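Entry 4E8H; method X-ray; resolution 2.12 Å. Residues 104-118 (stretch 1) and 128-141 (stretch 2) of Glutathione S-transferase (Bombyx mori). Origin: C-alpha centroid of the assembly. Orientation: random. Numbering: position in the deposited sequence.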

# COMPACT_ATOMS: atom_id res chain seq x y z
N ASN B 104 2.45 1.08 -3.79
CA ASN B 104 1.10 1.54 -3.47
C ASN B 104 0.15 1.41 -4.67
O ASN B 104 -1.03 1.08 -4.50
CB ASN B 104 1.11 2.98 -2.94
CG ASN B 104 1.48 3.07 -1.46
OD1 ASN B 104 0.76 3.67 -0.67
ND2 ASN B 104 2.60 2.46 -1.09
N PHE B 105 0.66 1.66 -5.88
CA PHE B 105 -0.08 1.39 -7.11
C PHE B 105 -0.47 -0.08 -7.17
O PHE B 105 -1.63 -0.41 -7.43
CB PHE B 105 0.76 1.78 -8.34
CG PHE B 105 0.15 1.35 -9.66
CD1 PHE B 105 -0.90 2.08 -10.23
CD2 PHE B 105 0.63 0.24 -10.34
CE1 PHE B 105 -1.46 1.69 -11.45
CE2 PHE B 105 0.08 -0.16 -11.56
CZ PHE B 105 -0.96 0.57 -12.12
N ASP B 106 0.49 -0.96 -6.93
CA ASP B 106 0.25 -2.40 -6.97
C ASP B 106 -0.83 -2.81 -5.98
O ASP B 106 -1.78 -3.49 -6.35
CB ASP B 106 1.55 -3.18 -6.74
CG ASP B 106 1.38 -4.68 -6.94
OD1 ASP B 106 0.81 -5.09 -7.98
OD2 ASP B 106 1.81 -5.44 -6.05
N LEU B 107 -0.69 -2.39 -4.72
CA LEU B 107 -1.66 -2.76 -3.69
C LEU B 107 -3.03 -2.11 -3.90
O LEU B 107 -4.05 -2.81 -3.94
CB LEU B 107 -1.13 -2.43 -2.29
CG LEU B 107 -2.08 -2.67 -1.10
CD1 LEU B 107 -2.65 -4.09 -1.08
CD2 LEU B 107 -1.38 -2.36 0.22
N GLY B 108 -3.06 -0.79 -4.04
CA GLY B 108 -4.31 -0.05 -4.05
C GLY B 108 -5.02 0.05 -5.39
O GLY B 108 -6.18 0.44 -5.45
N THR B 109 -4.33 -0.31 -6.47
CA THR B 109 -4.89 -0.17 -7.82
C THR B 109 -4.88 -1.49 -8.60
O THR B 109 -5.93 -2.09 -8.82
CB THR B 109 -4.19 0.96 -8.61
OG1 THR B 109 -4.27 2.18 -7.87
CG2 THR B 109 -4.84 1.16 -9.98
N LEU B 110 -3.69 -1.94 -9.01
CA LEU B 110 -3.56 -3.10 -9.89
C LEU B 110 -4.06 -4.40 -9.27
O LEU B 110 -4.93 -5.06 -9.84
CB LEU B 110 -2.11 -3.27 -10.38
CG LEU B 110 -1.88 -4.34 -11.46
CD1 LEU B 110 -2.43 -3.88 -12.81
CD2 LEU B 110 -0.40 -4.69 -11.58
N TYR B 111 -3.51 -4.76 -8.11
CA TYR B 111 -3.88 -6.01 -7.46
C TYR B 111 -5.34 -6.04 -7.03
O TYR B 111 -6.01 -7.06 -7.17
CB TYR B 111 -2.96 -6.32 -6.28
CG TYR B 111 -3.17 -7.71 -5.73
CD1 TYR B 111 -2.79 -8.83 -6.47
CD2 TYR B 111 -3.78 -7.91 -4.49
CE1 TYR B 111 -2.99 -10.11 -5.99
CE2 TYR B 111 -3.98 -9.20 -4.00
CZ TYR B 111 -3.58 -10.29 -4.75
OH TYR B 111 -3.78 -11.56 -4.27
N LEU B 112 -5.82 -4.92 -6.51
CA LEU B 112 -7.22 -4.79 -6.10
C LEU B 112 -8.18 -5.01 -7.26
O LEU B 112 -9.16 -5.76 -7.13
CB LEU B 112 -7.47 -3.43 -5.44
CG LEU B 112 -8.91 -3.04 -5.10
CD1 LEU B 112 -9.53 -4.00 -4.07
CD2 LEU B 112 -8.97 -1.61 -4.59
N ARG B 113 -7.91 -4.35 -8.39
CA ARG B 113 -8.73 -4.50 -9.60
C ARG B 113 -8.63 -5.90 -10.20
O ARG B 113 -9.60 -6.40 -10.77
CB ARG B 113 -8.37 -3.43 -10.63
CG ARG B 113 -8.97 -2.06 -10.33
CD ARG B 113 -8.19 -0.94 -10.99
NE ARG B 113 -8.56 0.38 -10.46
CZ ARG B 113 -8.98 1.40 -11.19
NH1 ARG B 113 -9.08 1.30 -12.51
NH2 ARG B 113 -9.28 2.55 -10.60
N TYR B 114 -7.45 -6.51 -10.08
CA TYR B 114 -7.25 -7.92 -10.43
C TYR B 114 -8.17 -8.81 -9.59
O TYR B 114 -8.85 -9.68 -10.13
CB TYR B 114 -5.78 -8.33 -10.25
CG TYR B 114 -5.54 -9.83 -10.16
CD1 TYR B 114 -5.33 -10.59 -11.31
CD2 TYR B 114 -5.53 -10.48 -8.92
CE1 TYR B 114 -5.12 -11.97 -11.23
CE2 TYR B 114 -5.32 -11.86 -8.83
CZ TYR B 114 -5.11 -12.59 -9.99
OH TYR B 114 -4.90 -13.95 -9.91
N LEU B 115 -8.17 -8.58 -8.28
CA LEU B 115 -9.02 -9.33 -7.35
C LEU B 115 -10.50 -9.17 -7.66
O LEU B 115 -11.25 -10.15 -7.66
CB LEU B 115 -8.76 -8.92 -5.90
CG LEU B 115 -7.50 -9.39 -5.18
CD1 LEU B 115 -7.44 -8.74 -3.81
CD2 LEU B 115 -7.44 -10.91 -5.06
N ASN B 116 -10.93 -7.93 -7.92
CA ASN B 116 -12.33 -7.64 -8.21
C ASN B 116 -12.83 -8.30 -9.49
O ASN B 116 -13.98 -8.74 -9.57
CB ASN B 116 -12.58 -6.13 -8.23
CG ASN B 116 -12.48 -5.49 -6.86
OD1 ASN B 116 -12.46 -6.18 -5.83
ND2 ASN B 116 -12.42 -4.17 -6.83
N LEU B 117 -11.95 -8.39 -10.49
CA LEU B 117 -12.27 -9.08 -11.74
C LEU B 117 -12.25 -10.60 -11.60
O LEU B 117 -13.22 -11.27 -11.98
CB LEU B 117 -11.32 -8.63 -12.87
CG LEU B 117 -11.41 -9.31 -14.24
CD1 LEU B 117 -12.82 -9.23 -14.84
CD2 LEU B 117 -10.39 -8.72 -15.20
N TYR B 118 -11.18 -11.15 -11.04
CA TYR B 118 -10.94 -12.60 -11.11
C TYR B 118 -11.48 -13.45 -9.96
O TYR B 118 -11.82 -14.61 -10.17
CB TYR B 118 -9.46 -12.89 -11.37
CG TYR B 118 -9.03 -12.58 -12.79
CD1 TYR B 118 -9.44 -13.39 -13.85
CD2 TYR B 118 -8.23 -11.48 -13.07
CE1 TYR B 118 -9.05 -13.11 -15.16
CE2 TYR B 118 -7.83 -11.19 -14.37
CZ TYR B 118 -8.25 -12.01 -15.41
OH TYR B 118 -7.85 -11.72 -16.70
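Stretch 2 (128-141) YDQEKADKFDEALG

Stretch 2 enters as an extended turn at Tyr128 (phi/psi -62/125) and Asp129 (-106/111), then becomes helical from Gln130 through Gly141, with phi near -62° and psi near -41°. Asp129 occupies the N-cap position: its OD1 accepts from Glu131 N at 3.0 Å, satisfying an amide that the first turn leaves without a backbone partner. The i-to-i+4 bonds follow, beginning with Ala133 N to Asp129 O at 2.9 Å; Lys135 N to Glu131 O, at 3.4 Å, is weak.

This helix runs nearly antiparallel to that of stretch 1. The N-to-C directions differ by 158° (signed crossing angle -158°), and the axes approach to 8.6 Å. The register confirms the reversed direction: CA of Leu117 lies 5.2 Å from CA of Lys132, CA of Arg113 lies 5.0 Å from CA of Phe136, and CA of Leu110 lies 5.9 Å from CA of Ala139. Together the two stretches bury 700 Å².

Apolar packing centres on Phe136, whose side chain (chi1 -177°, t) fits as a knob among Leu110, Arg113, Tyr114 and Leu117. Its CE1 is 3.8 Å from Leu110 CD1 and 3.7 Å from Tyr114 CB, while its CD2 is 4.0 Å from Leu117 CD2. Leu110 O lies at the ring edge, 3.8 Å from Phe136 CE1. Toward the start of stretch 2, Leu117 CD1 meets Ala133 CB at 3.8 Å and Tyr128 CE1 at 4.1 Å. Toward its other end, the CA-to-CB bond of Ala139 points toward stretch 1, placing its CB 4.0 Å from Thr109 CG2 and 4.1 Å from Leu110 CD1; the latter atom is also 4.1 Å from Leu140 CD2.

Polar contact is concentrated on Arg113, itself a knob among Lys135, Phe136, Glu138 and Ala139. Its NH1 donates to Lys135 O at 2.8 Å (angle 155°) and to Glu138 OE1 at 2.9 Å (166°), the second bond forming part of a salt bridge. Lys135 CE lies over one guanidinium face, and Lys135 NZ comes within 4.5 Å of Arg113 NH2. One water joins all three side chains, accepting from NH2 of Arg113 (2.8 Å) and NZ of Lys135 (3.1 Å) while donating to OE1 of Glu138 (2.7 Å).

Three further waters bridge the stretches. One donates to Arg113 O (2.8 Å) and Lys132 O (2.7 Å); another joins Asn116 O (2.7 Å) to Lys132 NZ (3.1 Å); the third links Leu117 O (2.8 Å) with Asp129 N (2.9 Å).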

# COMPACT_ATOMS: atom_id res chain seq x y z
N TYR B 128 -17.61 -13.70 -16.20
CA TYR B 128 -16.71 -12.58 -16.44
C TYR B 128 -17.52 -11.28 -16.56
O TYR B 128 -18.45 -11.20 -17.36
CB TYR B 128 -15.91 -12.89 -17.70
CG TYR B 128 -15.12 -11.76 -18.32
CD1 TYR B 128 -13.76 -11.61 -18.07
CD2 TYR B 128 -15.73 -10.87 -19.21
CE1 TYR B 128 -13.03 -10.58 -18.66
CE2 TYR B 128 -15.01 -9.84 -19.80
CZ TYR B 128 -13.66 -9.70 -19.52
OH TYR B 128 -12.95 -8.69 -20.11
N ASP B 129 -17.17 -10.29 -15.75
CA ASP B 129 -17.89 -9.03 -15.68
C ASP B 129 -17.07 -7.93 -16.37
O ASP B 129 -16.02 -7.53 -15.86
CB ASP B 129 -18.19 -8.68 -14.22
CG ASP B 129 -19.05 -7.42 -14.06
OD1 ASP B 129 -19.14 -6.61 -15.01
OD2 ASP B 129 -19.62 -7.25 -12.97
N GLN B 130 -17.56 -7.47 -17.51
CA GLN B 130 -16.85 -6.49 -18.35
C GLN B 130 -16.67 -5.12 -17.68
O GLN B 130 -15.71 -4.40 -17.99
CB GLN B 130 -17.56 -6.33 -19.71
CG GLN B 130 -16.83 -5.45 -20.72
CD GLN B 130 -15.41 -5.93 -21.01
OE1 GLN B 130 -15.20 -7.04 -21.50
NE2 GLN B 130 -14.43 -5.08 -20.72
N GLU B 131 -17.57 -4.78 -16.77
CA GLU B 131 -17.46 -3.56 -15.98
C GLU B 131 -16.21 -3.60 -15.10
O GLU B 131 -15.44 -2.64 -15.05
CB GLU B 131 -18.71 -3.37 -15.11
CG GLU B 131 -18.84 -1.99 -14.48
CD GLU B 131 -19.25 -0.91 -15.47
OE1 GLU B 131 -19.79 -1.24 -16.55
OE2 GLU B 131 -19.02 0.28 -15.17
N LYS B 132 -16.01 -4.73 -14.43
CA LYS B 132 -14.85 -4.95 -13.57
C LYS B 132 -13.58 -5.11 -14.40
O LYS B 132 -12.51 -4.65 -14.00
CB LYS B 132 -15.07 -6.18 -12.68
CG LYS B 132 -16.20 -6.03 -11.68
CD LYS B 132 -16.60 -7.37 -11.08
CE LYS B 132 -17.82 -7.25 -10.19
NZ LYS B 132 -17.53 -6.55 -8.91
N ALA B 133 -13.72 -5.75 -15.57
CA ALA B 133 -12.62 -5.85 -16.52
C ALA B 133 -12.16 -4.48 -16.99
O ALA B 133 -10.96 -4.21 -17.02
CB ALA B 133 -13.02 -6.71 -17.70
N ASP B 134 -13.11 -3.60 -17.32
CA ASP B 134 -12.80 -2.23 -17.75
C ASP B 134 -11.89 -1.51 -16.75
O ASP B 134 -10.93 -0.85 -17.16
CB ASP B 134 -14.08 -1.42 -17.97
CG ASP B 134 -14.81 -1.81 -19.25
OD1 ASP B 134 -14.27 -2.61 -20.04
OD2 ASP B 134 -15.94 -1.31 -19.45
N LYS B 135 -12.20 -1.64 -15.46
CA LYS B 135 -11.38 -1.05 -14.40
C LYS B 135 -9.97 -1.62 -14.39
O LYS B 135 -9.00 -0.87 -14.27
CB LYS B 135 -12.03 -1.25 -13.02
CG LYS B 135 -13.41 -0.62 -12.86
CD LYS B 135 -13.42 0.88 -13.17
CE LYS B 135 -12.97 1.71 -11.98
NZ LYS B 135 -13.48 3.13 -12.10
N PHE B 136 -9.86 -2.94 -14.51
CA PHE B 136 -8.55 -3.60 -14.56
C PHE B 136 -7.75 -3.18 -15.79
O PHE B 136 -6.56 -2.86 -15.68
CB PHE B 136 -8.69 -5.12 -14.50
CG PHE B 136 -7.37 -5.85 -14.48
CD1 PHE B 136 -6.52 -5.73 -13.38
CD2 PHE B 136 -6.96 -6.63 -15.56
CE1 PHE B 136 -5.29 -6.38 -13.35
CE2 PHE B 136 -5.74 -7.29 -15.54
CZ PHE B 136 -4.90 -7.17 -14.43
N ASP B 137 -8.41 -3.17 -16.94
CA ASP B 137 -7.81 -2.75 -18.21
C ASP B 137 -7.27 -1.33 -18.16
O ASP B 137 -6.22 -1.03 -18.74
CB ASP B 137 -8.83 -2.86 -19.35
CG ASP B 137 -9.37 -4.28 -19.55
OD1 ASP B 137 -8.71 -5.25 -19.12
OD2 ASP B 137 -10.46 -4.41 -20.14
N GLU B 138 -7.99 -0.45 -17.47
CA GLU B 138 -7.58 0.94 -17.25
C GLU B 138 -6.24 0.99 -16.50
O GLU B 138 -5.37 1.80 -16.83
CB GLU B 138 -8.66 1.71 -16.48
CG GLU B 138 -8.38 3.22 -16.34
CD GLU B 138 -9.36 3.93 -15.41
OE1 GLU B 138 -9.80 3.32 -14.40
OE2 GLU B 138 -9.68 5.10 -15.68
N ALA B 139 -6.10 0.13 -15.50
CA ALA B 139 -4.87 0.02 -14.71
C ALA B 139 -3.71 -0.54 -15.52
O ALA B 139 -2.56 -0.12 -15.32
CB ALA B 139 -5.11 -0.82 -13.46
N LEU B 140 -4.00 -1.47 -16.43
CA LEU B 140 -2.98 -1.99 -17.35
C LEU B 140 -2.47 -0.91 -18.30
O LEU B 140 -1.28 -0.89 -18.63
CB LEU B 140 -3.50 -3.20 -18.14
CG LEU B 140 -3.59 -4.58 -17.46
CD1 LEU B 140 -4.03 -5.63 -18.47
CD2 LEU B 140 -2.27 -5.00 -16.80
N GLY B 141 -3.36 -0.02 -18.73
CA GLY B 141 -2.97 1.14 -19.55
C GLY B 141 -2.03 2.06 -18.80
O GLY B 141 -1.04 2.53 -19.37
O HOH W 1 -11.71 -4.72 -11.39
O HOH W 2 -10.73 4.46 -12.10
O HOH W 3 -15.57 -8.48 -7.43
O HOH W 4 -15.58 -10.61 -13.31